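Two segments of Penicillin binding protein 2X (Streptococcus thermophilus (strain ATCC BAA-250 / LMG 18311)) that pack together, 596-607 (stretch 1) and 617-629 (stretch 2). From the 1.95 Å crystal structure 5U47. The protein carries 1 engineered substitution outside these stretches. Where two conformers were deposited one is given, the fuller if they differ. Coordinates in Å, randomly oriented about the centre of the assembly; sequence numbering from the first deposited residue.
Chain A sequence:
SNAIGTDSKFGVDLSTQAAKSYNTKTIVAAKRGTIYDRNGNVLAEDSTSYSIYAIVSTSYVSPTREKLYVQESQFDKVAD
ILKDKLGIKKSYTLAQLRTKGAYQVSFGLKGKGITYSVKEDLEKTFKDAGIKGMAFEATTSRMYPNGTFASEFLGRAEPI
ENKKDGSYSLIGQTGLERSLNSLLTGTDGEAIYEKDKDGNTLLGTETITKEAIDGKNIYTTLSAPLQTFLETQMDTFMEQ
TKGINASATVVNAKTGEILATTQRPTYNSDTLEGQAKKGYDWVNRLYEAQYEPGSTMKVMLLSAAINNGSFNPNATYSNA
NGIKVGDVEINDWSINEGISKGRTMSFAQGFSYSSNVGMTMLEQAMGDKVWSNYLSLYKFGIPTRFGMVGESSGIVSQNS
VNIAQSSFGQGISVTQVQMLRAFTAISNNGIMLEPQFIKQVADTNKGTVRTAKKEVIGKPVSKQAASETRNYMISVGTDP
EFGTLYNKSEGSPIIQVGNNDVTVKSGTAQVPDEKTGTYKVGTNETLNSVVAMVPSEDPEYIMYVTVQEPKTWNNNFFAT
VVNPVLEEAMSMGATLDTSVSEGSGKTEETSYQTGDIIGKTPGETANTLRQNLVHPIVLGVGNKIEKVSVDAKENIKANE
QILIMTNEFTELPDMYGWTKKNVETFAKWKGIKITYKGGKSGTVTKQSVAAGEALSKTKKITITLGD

Stretch 1, residues 596-607: DIIGKTPGETAN
Stretch 2 617-629: IVLGVGNKIEKVS

Stretch 1 begins as an irregular segment, makes a type II beta turn from Ile-597 to Lys-600, and enters a helix at Pro-602 that runs past Asn-607. Stretch 2 leaves a strand at Leu-619, passes through a loop, and forms a second strand from Ile-625 to Val-628. The segments meet where the turn lies beside the start of that second strand: the CA atoms of Gly-599 and Ile-625 are 5.0 Å apart, those of Thr-601 and Lys-624 4.9 Å. As stretch 1 advances from Ile-598 to Pro-602, its partners move back from Val-628 toward Gly-622, so the two chains run in opposite directions here. Together they bury 615 Å².

Two backbone hydrogen bonds fix this register, both made by Ile-625. Gly-599 N donates to Ile-625 O at 2.9 Å (166° at the hydrogen), and Ile-625 N donates to Lys-600 O at 2.8 Å (152°). Lys-600 O also receives a CA-H...O contact from Lys-624 CA at 3.5 Å. The turn itself is closed by Lys-600 N donating to Ile-597 O at 3.1 Å. Gly-599 occupies its third position with phi/psi of 90/-18, where a CB would be jammed against the preceding carbonyl oxygen; glycine suits the site.

Apolar packing centres on Ile-625 (chi1 m, chi2 t), whose CA-to-CB bond points toward stretch 1 and which has the largest covered area, 126 Å². Ile-597 (p, t) and Ile-598 (m, m) start sideways, but their ends come nearer. Ile-597 CD1 lies 4.3 Å from Ile-625 CD1 and 3.8 Å from Val-628 CG2; Ile-598 CD1 lies 4.0 Å from Ile-625 CG2 and 3.8 Å from the same Val-628 CG2. Val-628 (t) thus meets both isoleucines, with CG2 the nearest atom to each, and the delta-methyl of each isoleucine extends far enough to reach it although the CA-to-CB bond starts sideways.

The helix start supplies the other apolar group. Pro-602, at phi/psi -56/-49 with a C-gamma exo ring, suits the first helical turn because its lack of an N-H costs no helical hydrogen bond there. Its ring packs CG against Ile-625 CG1 at 3.9 Å and CB against Val-618 CG1 at 4.1 Å, while CD sits 3.3 Å from Asn-623 O. One turn on, the small Ala-606 places CB 3.9 Å from Val-618 CG2 (Val-618 chi1 t). Ala-606 N donates to Pro-602 O at 2.8 Å. Thr-605 (m) spends its hydroxyl on its own stretch's backbone, OG1 donating to Thr-601 O at 2.9 Å, and OG1 also lies 3.8 Å from Ile-625 CD1.

Water completes the polar edge. Water 1 donates to Gly-599 O at 2.7 Å and accepts a weak bond from Lys-624 NZ at 3.3 Å. Water 2 donates to Asn-623 O at 2.5 Å, bonds Thr-601 OG1 (Thr-601 chi1 m) at 2.9 Å, and takes another weak bond from Lys-624 NZ at 3.3 Å. Lys-624 (m, m, t, t) points away at CB, yet its long chain brings CD within 3.7 Å of Gly-599 O.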

ATOM      1  N   ASP A 596      23.241  12.625   0.816  1.00 39.99           N
ATOM      2  CA  ASP A 596      23.544  13.085  -0.558  1.00 43.39           C
ATOM      3  C   ASP A 596      22.645  12.431  -1.581  1.00 39.23           C
ATOM      4  O   ASP A 596      22.789  11.244  -1.845  1.00 39.64           O
ATOM      5  CB  ASP A 596      24.989  12.745  -0.952  1.00 49.17           C
ATOM      6  CG  ASP A 596      26.006  13.519  -0.171  1.00 55.43           C
ATOM      7  OD1 ASP A 596      25.775  14.725   0.100  1.00 57.57           O
ATOM      8  OD2 ASP A 596      27.074  12.921   0.136  1.00 66.02           O
ATOM      9  N   ILE A 597      21.737  13.206  -2.168  1.00 38.76           N
ATOM     10  CA  ILE A 597      20.800  12.664  -3.167  1.00 38.02           C
ATOM     11  C   ILE A 597      20.905  13.313  -4.554  1.00 37.27           C
ATOM     12  O   ILE A 597      20.179  12.918  -5.467  1.00 35.81           O
ATOM     13  CB  ILE A 597      19.334  12.677  -2.658  1.00 36.76           C
ATOM     14  CG1 ILE A 597      18.873  14.094  -2.315  1.00 36.40           C
ATOM     15  CG2 ILE A 597      19.183  11.764  -1.432  1.00 38.08           C
ATOM     16  CD1 ILE A 597      17.396  14.170  -1.991  1.00 36.21           C
ATOM     17  N   ILE A 598      21.826  14.266  -4.725  1.00 37.18           N
ATOM     18  CA  ILE A 598      22.015  14.909  -6.041  1.00 37.94           C
ATOM     19  C   ILE A 598      22.593  13.835  -6.962  1.00 37.64           C
ATOM     20  O   ILE A 598      23.509  13.106  -6.567  1.00 36.82           O
ATOM     21  CB  ILE A 598      22.982  16.125  -5.992  1.00 39.72           C
ATOM     22  CG1 ILE A 598      22.525  17.158  -4.960  1.00 40.85           C
ATOM     23  CG2 ILE A 598      23.128  16.769  -7.379  1.00 41.12           C
ATOM     24  CD1 ILE A 598      21.135  17.702  -5.190  1.00 40.88           C
ATOM     25  N   GLY A 599      22.053  13.727  -8.170  1.00 35.69           N
ATOM     26  CA  GLY A 599      22.486  12.683  -9.097  1.00 36.82           C
ATOM     27  C   GLY A 599      21.689  11.390  -8.969  1.00 36.65           C
ATOM     28  O   GLY A 599      21.740  10.559  -9.877  1.00 36.81           O
ATOM     29  N   LYS A 600      20.967  11.187  -7.854  1.00 35.15           N
ATOM     30  CA  LYS A 600      20.129   9.976  -7.721  1.00 36.42           C
ATOM     31  C   LYS A 600      18.863  10.066  -8.580  1.00 35.10           C
ATOM     32  O   LYS A 600      18.559  11.117  -9.149  1.00 33.19           O
ATOM     33  CB  LYS A 600      19.754   9.707  -6.266  1.00 37.31           C
ATOM     34  CG  LYS A 600      20.913   9.155  -5.469  1.00 42.19           C
ATOM     35  CD  LYS A 600      20.521   8.802  -4.045  1.00 44.82           C
ATOM     36  CE  LYS A 600      21.423   7.710  -3.488  1.00 48.47           C
ATOM     37  NZ  LYS A 600      22.871   7.999  -3.717  1.00 50.41           N
ATOM     38  N   THR A 601      18.126   8.963  -8.652  1.00 34.03           N
ATOM     39  CA  THR A 601      16.887   8.904  -9.426  1.00 34.44           C
ATOM     40  C   THR A 601      15.752   9.497  -8.581  1.00 32.78           C
ATOM     41  O   THR A 601      15.563   9.090  -7.431  1.00 32.93           O
ATOM     42  CB  THR A 601      16.572   7.463  -9.848  1.00 36.21           C
ATOM     43  OG1 THR A 601      17.738   6.886 -10.452  1.00 38.72           O
ATOM     44  CG2 THR A 601      15.411   7.428 -10.832  1.00 36.88           C
ATOM     45  N   PRO A 602      15.015  10.492  -9.130  1.00 32.95           N
ATOM     46  CA  PRO A 602      13.945  11.161  -8.392  1.00 31.55           C
ATOM     47  C   PRO A 602      12.882  10.226  -7.843  1.00 30.12           C
ATOM     48  O   PRO A 602      12.549  10.313  -6.666  1.00 28.98           O
ATOM     49  CB  PRO A 602      13.337  12.103  -9.441  1.00 31.87           C
ATOM     50  CG  PRO A 602      14.460  12.410 -10.334  1.00 32.60           C
ATOM     51  CD  PRO A 602      15.219  11.127 -10.444  1.00 34.04           C
ATOM     52  N   GLY A 603      12.384   9.332  -8.691  1.00 30.58           N
ATOM     53  CA  GLY A 603      11.330   8.391  -8.321  1.00 31.53           C
ATOM     54  C   GLY A 603      11.591   7.587  -7.058  1.00 30.65           C
ATOM     55  O   GLY A 603      10.843   7.693  -6.066  1.00 29.96           O
ATOM     56  N   GLU A 604      12.660   6.797  -7.065  1.00 31.21           N
ATOM     57  CA  GLU A 604      12.981   5.965  -5.901  1.00 33.55           C
ATOM     58  C   GLU A 604      13.300   6.810  -4.664  1.00 31.04           C
ATOM     59  O   GLU A 604      12.961   6.419  -3.546  1.00 30.73           O
ATOM     60  CB  GLU A 604      14.079   4.923  -6.211  1.00 37.62           C
ATOM     61  CG  GLU A 604      15.480   5.430  -6.419  1.00 42.38           C
ATOM     62  CD  GLU A 604      16.413   4.326  -6.939  1.00 47.10           C
ATOM     63  OE1 GLU A 604      16.399   4.043  -8.160  1.00 49.96           O
ATOM     64  OE2 GLU A 604      17.175   3.760  -6.126  1.00 53.70           O
ATOM     65  N   THR A 605      13.906   7.980  -4.874  1.00 29.09           N
ATOM     66  CA  THR A 605      14.217   8.879  -3.769  1.00 29.29           C
ATOM     67  C   THR A 605      12.934   9.423  -3.142  1.00 27.65           C
ATOM     68  O   THR A 605      12.821   9.461  -1.913  1.00 28.68           O
ATOM     69  CB  THR A 605      15.138  10.030  -4.221  1.00 30.10           C
ATOM     70  OG1 THR A 605      16.368   9.475  -4.704  1.00 31.61           O
ATOM     71  CG2 THR A 605      15.444  10.987  -3.083  1.00 29.74           C
ATOM     72  N   ALA A 606      11.971   9.821  -3.967  1.00 26.57           N
ATOM     73  CA  ALA A 606      10.687  10.325  -3.449  1.00 26.25           C
ATOM     74  C   ALA A 606       9.980   9.248  -2.620  1.00 25.21           C
ATOM     75  O   ALA A 606       9.440   9.532  -1.543  1.00 23.70           O
ATOM     76  CB  ALA A 606       9.797  10.817  -4.580  1.00 26.48           C
ATOM     77  N   ASN A 607      10.019   8.023  -3.129  0.50 25.63           N
ATOM     78  CA  ASN A 607       9.421   6.861  -2.475  0.50 25.51           C
ATOM     79  C   ASN A 607      10.041   6.633  -1.084  0.50 25.75           C
ATOM     80  O   ASN A 607       9.325   6.393  -0.112  0.50 24.84           O
ATOM     81  CB  ASN A 607       9.623   5.628  -3.369  0.50 25.73           C
ATOM     82  CG  ASN A 607       8.696   4.492  -3.022  0.50 25.41           C
ATOM     83  OD1 ASN A 607       7.477   4.666  -2.960  0.50 25.59           O
ATOM     84  ND2 ASN A 607       9.259   3.312  -2.839  0.50 25.05           N
ATOM     85  N   ILE A 617       7.990  16.914  -3.364  1.00 23.90           N
ATOM     86  CA  ILE A 617       7.341  17.366  -4.592  1.00 24.59           C
ATOM     87  C   ILE A 617       8.424  17.252  -5.671  1.00 25.92           C
ATOM     88  O   ILE A 617       9.466  17.936  -5.585  1.00 24.32           O
ATOM     89  CB  ILE A 617       6.887  18.832  -4.522  1.00 24.36           C
ATOM     90  CG1 ILE A 617       5.859  19.022  -3.399  1.00 24.59           C
ATOM     91  CG2 ILE A 617       6.325  19.249  -5.866  1.00 24.46           C
ATOM     92  CD1 ILE A 617       5.587  20.472  -3.056  1.00 25.72           C
ATOM     93  N   VAL A 618       8.186  16.388  -6.655  1.00 25.95           N
ATOM     94  CA  VAL A 618       9.139  16.148  -7.731  1.00 27.13           C
ATOM     95  C   VAL A 618       8.787  17.101  -8.861  1.00 28.78           C
ATOM     96  O   VAL A 618       7.642  17.093  -9.340  1.00 27.65           O
ATOM     97  CB  VAL A 618       9.101  14.683  -8.187  1.00 27.54           C
ATOM     98  CG1 VAL A 618       9.985  14.442  -9.407  1.00 29.13           C
ATOM     99  CG2 VAL A 618       9.543  13.775  -7.038  1.00 27.96           C
ATOM    100  N   LEU A 619       9.752  17.946  -9.249  1.00 27.72           N
ATOM    101  CA  LEU A 619       9.539  18.926 -10.307  1.00 30.05           C
ATOM    102  C   LEU A 619      10.120  18.437 -11.621  1.00 31.33           C
ATOM    103  O   LEU A 619      11.346  18.251 -11.748  1.00 32.19           O
ATOM    104  CB  LEU A 619      10.183  20.268  -9.956  1.00 31.07           C
ATOM    105  CG  LEU A 619       9.757  20.919  -8.640  1.00 31.27           C
ATOM    106  CD1 LEU A 619      10.599  22.145  -8.364  1.00 32.24           C
ATOM    107  CD2 LEU A 619       8.279  21.277  -8.657  1.00 32.28           C
ATOM    108  N   GLY A 620       9.249  18.233 -12.606  1.00 30.55           N
ATOM    109  CA  GLY A 620       9.711  17.816 -13.919  1.00 32.05           C
ATOM    110  C   GLY A 620       9.709  16.317 -14.143  1.00 31.89           C
ATOM    111  O   GLY A 620       9.224  15.561 -13.320  1.00 29.25           O
ATOM    112  N   VAL A 621      10.301  15.906 -15.264  1.00 34.64           N
ATOM    113  CA  VAL A 621      10.269  14.515 -15.713  1.00 35.77           C
ATOM    114  C   VAL A 621      11.615  13.846 -15.925  1.00 35.45           C
ATOM    115  O   VAL A 621      11.656  12.724 -16.403  1.00 35.65           O
ATOM    116  CB  VAL A 621       9.479  14.422 -17.036  1.00 38.29           C
ATOM    117  CG1 VAL A 621       8.041  14.852 -16.804  1.00 39.60           C
ATOM    118  CG2 VAL A 621      10.118  15.279 -18.133  1.00 40.80           C
ATOM    119  N   GLY A 622      12.708  14.536 -15.596  1.00 35.67           N
ATOM    120  CA  GLY A 622      14.049  13.973 -15.767  1.00 34.84           C
ATOM    121  C   GLY A 622      14.336  12.812 -14.827  1.00 33.69           C
ATOM    122  O   GLY A 622      13.715  12.692 -13.759  1.00 32.28           O
ATOM    123  N   ASN A 623      15.285  11.961 -15.222  1.00 33.76           N
ATOM    124  CA  ASN A 623      15.664  10.807 -14.415  1.00 33.79           C
ATOM    125  C   ASN A 623      16.793  11.078 -13.397  1.00 33.32           C
ATOM    126  O   ASN A 623      17.291  10.147 -12.784  1.00 32.12           O
ATOM    127  CB  ASN A 623      16.007   9.592 -15.290  1.00 35.32           C
ATOM    128  CG  ASN A 623      17.202   9.817 -16.184  1.00 37.57           C
ATOM    129  OD1 ASN A 623      17.822  10.871 -16.165  1.00 39.43           O
ATOM    130  ND2 ASN A 623      17.537   8.809 -16.971  1.00 39.52           N
ATOM    131  N   LYS A 624      17.164  12.338 -13.195  1.00 32.62           N
ATOM    132  CA  LYS A 624      18.223  12.669 -12.236  1.00 33.96           C
ATOM    133  C   LYS A 624      17.806  13.830 -11.366  1.00 32.54           C
ATOM    134  O   LYS A 624      17.183  14.777 -11.851  1.00 30.33           O
ATOM    135  CB  LYS A 624      19.513  13.116 -12.939  1.00 36.31           C
ATOM    136  CG  LYS A 624      20.108  12.173 -13.977  1.00 39.87           C
ATOM    137  CD  LYS A 624      20.581  10.863 -13.382  1.00 41.28           C
ATOM    138  CE  LYS A 624      21.224   9.989 -14.455  1.00 45.18           C
ATOM    139  NZ  LYS A 624      21.490   8.609 -13.963  1.00 47.01           N
ATOM    140  N   ILE A 625      18.190  13.769 -10.092  1.00 30.93           N
ATOM    141  CA  ILE A 625      17.984  14.892  -9.183  1.00 30.88           C
ATOM    142  C   ILE A 625      19.080  15.949  -9.439  1.00 32.26           C
ATOM    143  O   ILE A 625      20.273  15.645  -9.331  1.00 32.46           O
ATOM    144  CB  ILE A 625      18.022  14.433  -7.721  1.00 29.68           C
ATOM    145  CG1 ILE A 625      16.785  13.587  -7.457  1.00 28.92           C
ATOM    146  CG2 ILE A 625      18.089  15.634  -6.776  1.00 29.77           C
ATOM    147  CD1 ILE A 625      16.694  13.016  -6.058  1.00 28.88           C
ATOM    148  N   GLU A 626      18.663  17.169  -9.770  1.00 32.66           N
ATOM    149  CA  GLU A 626      19.581  18.277 -10.012  1.00 36.14           C
ATOM    150  C   GLU A 626      19.692  19.196  -8.789  1.00 35.01           C
ATOM    151  O   GLU A 626      20.788  19.637  -8.447  1.00 35.25           O
ATOM    152  CB  GLU A 626      19.141  19.062 -11.239  1.00 39.60           C
ATOM    153  CG  GLU A 626      20.061  20.204 -11.602  1.00 44.50           C
ATOM    154  CD  GLU A 626      19.643  20.890 -12.886  1.00 49.86           C
ATOM    155  OE1 GLU A 626      19.288  20.188 -13.861  1.00 53.05           O
ATOM    156  OE2 GLU A 626      19.675  22.136 -12.921  1.00 56.53           O
ATOM    157  N   LYS A 627      18.564  19.510  -8.154  1.00 32.55           N
ATOM    158  CA  LYS A 627      18.571  20.345  -6.946  1.00 32.30           C
ATOM    159  C   LYS A 627      17.520  19.888  -5.967  1.00 30.48           C
ATOM    160  O   LYS A 627      16.500  19.281  -6.365  1.00 29.15           O
ATOM    161  CB  LYS A 627      18.306  21.812  -7.273  1.00 33.87           C
ATOM    162  CG  LYS A 627      19.417  22.493  -8.029  1.00 36.99           C
ATOM    163  CD  LYS A 627      19.081  23.940  -8.326  1.00 38.27           C
ATOM    164  CE  LYS A 627      20.141  24.542  -9.235  1.00 40.83           C
ATOM    165  NZ  LYS A 627      19.788  25.925  -9.632  1.00 42.98           N
ATOM    166  N   VAL A 628      17.761  20.190  -4.693  1.00 28.63           N
ATOM    167  CA  VAL A 628      16.820  19.856  -3.617  1.00 28.51           C
ATOM    168  C   VAL A 628      16.701  21.083  -2.718  1.00 28.61           C
ATOM    169  O   VAL A 628      17.710  21.775  -2.480  1.00 28.05           O
ATOM    170  CB  VAL A 628      17.290  18.628  -2.812  1.00 29.00           C
ATOM    171  CG1 VAL A 628      16.217  18.178  -1.830  1.00 28.78           C
ATOM    172  CG2 VAL A 628      17.641  17.475  -3.753  1.00 30.60           C
ATOM    173  N   SER A 629      15.494  21.341  -2.199  1.00 26.87           N
ATOM    174  CA  SER A 629      15.239  22.550  -1.382  1.00 27.72           C
ATOM    175  C   SER A 629      15.808  22.512   0.046  1.00 29.61           C
ATOM    176  O   SER A 629      15.727  23.509   0.763  1.00 30.19           O
ATOM    177  CB  SER A 629      13.745  22.851  -1.314  1.00 27.10           C
ATOM    178  OG  SER A 629      13.046  21.857  -0.592  1.00 25.13           O
TER
HETATM  179  O   HOH W   1      21.005   8.058 -10.734  1.00 44.79           O
HETATM  180  O   HOH W   2      18.410   7.904 -13.029  1.00 43.88           O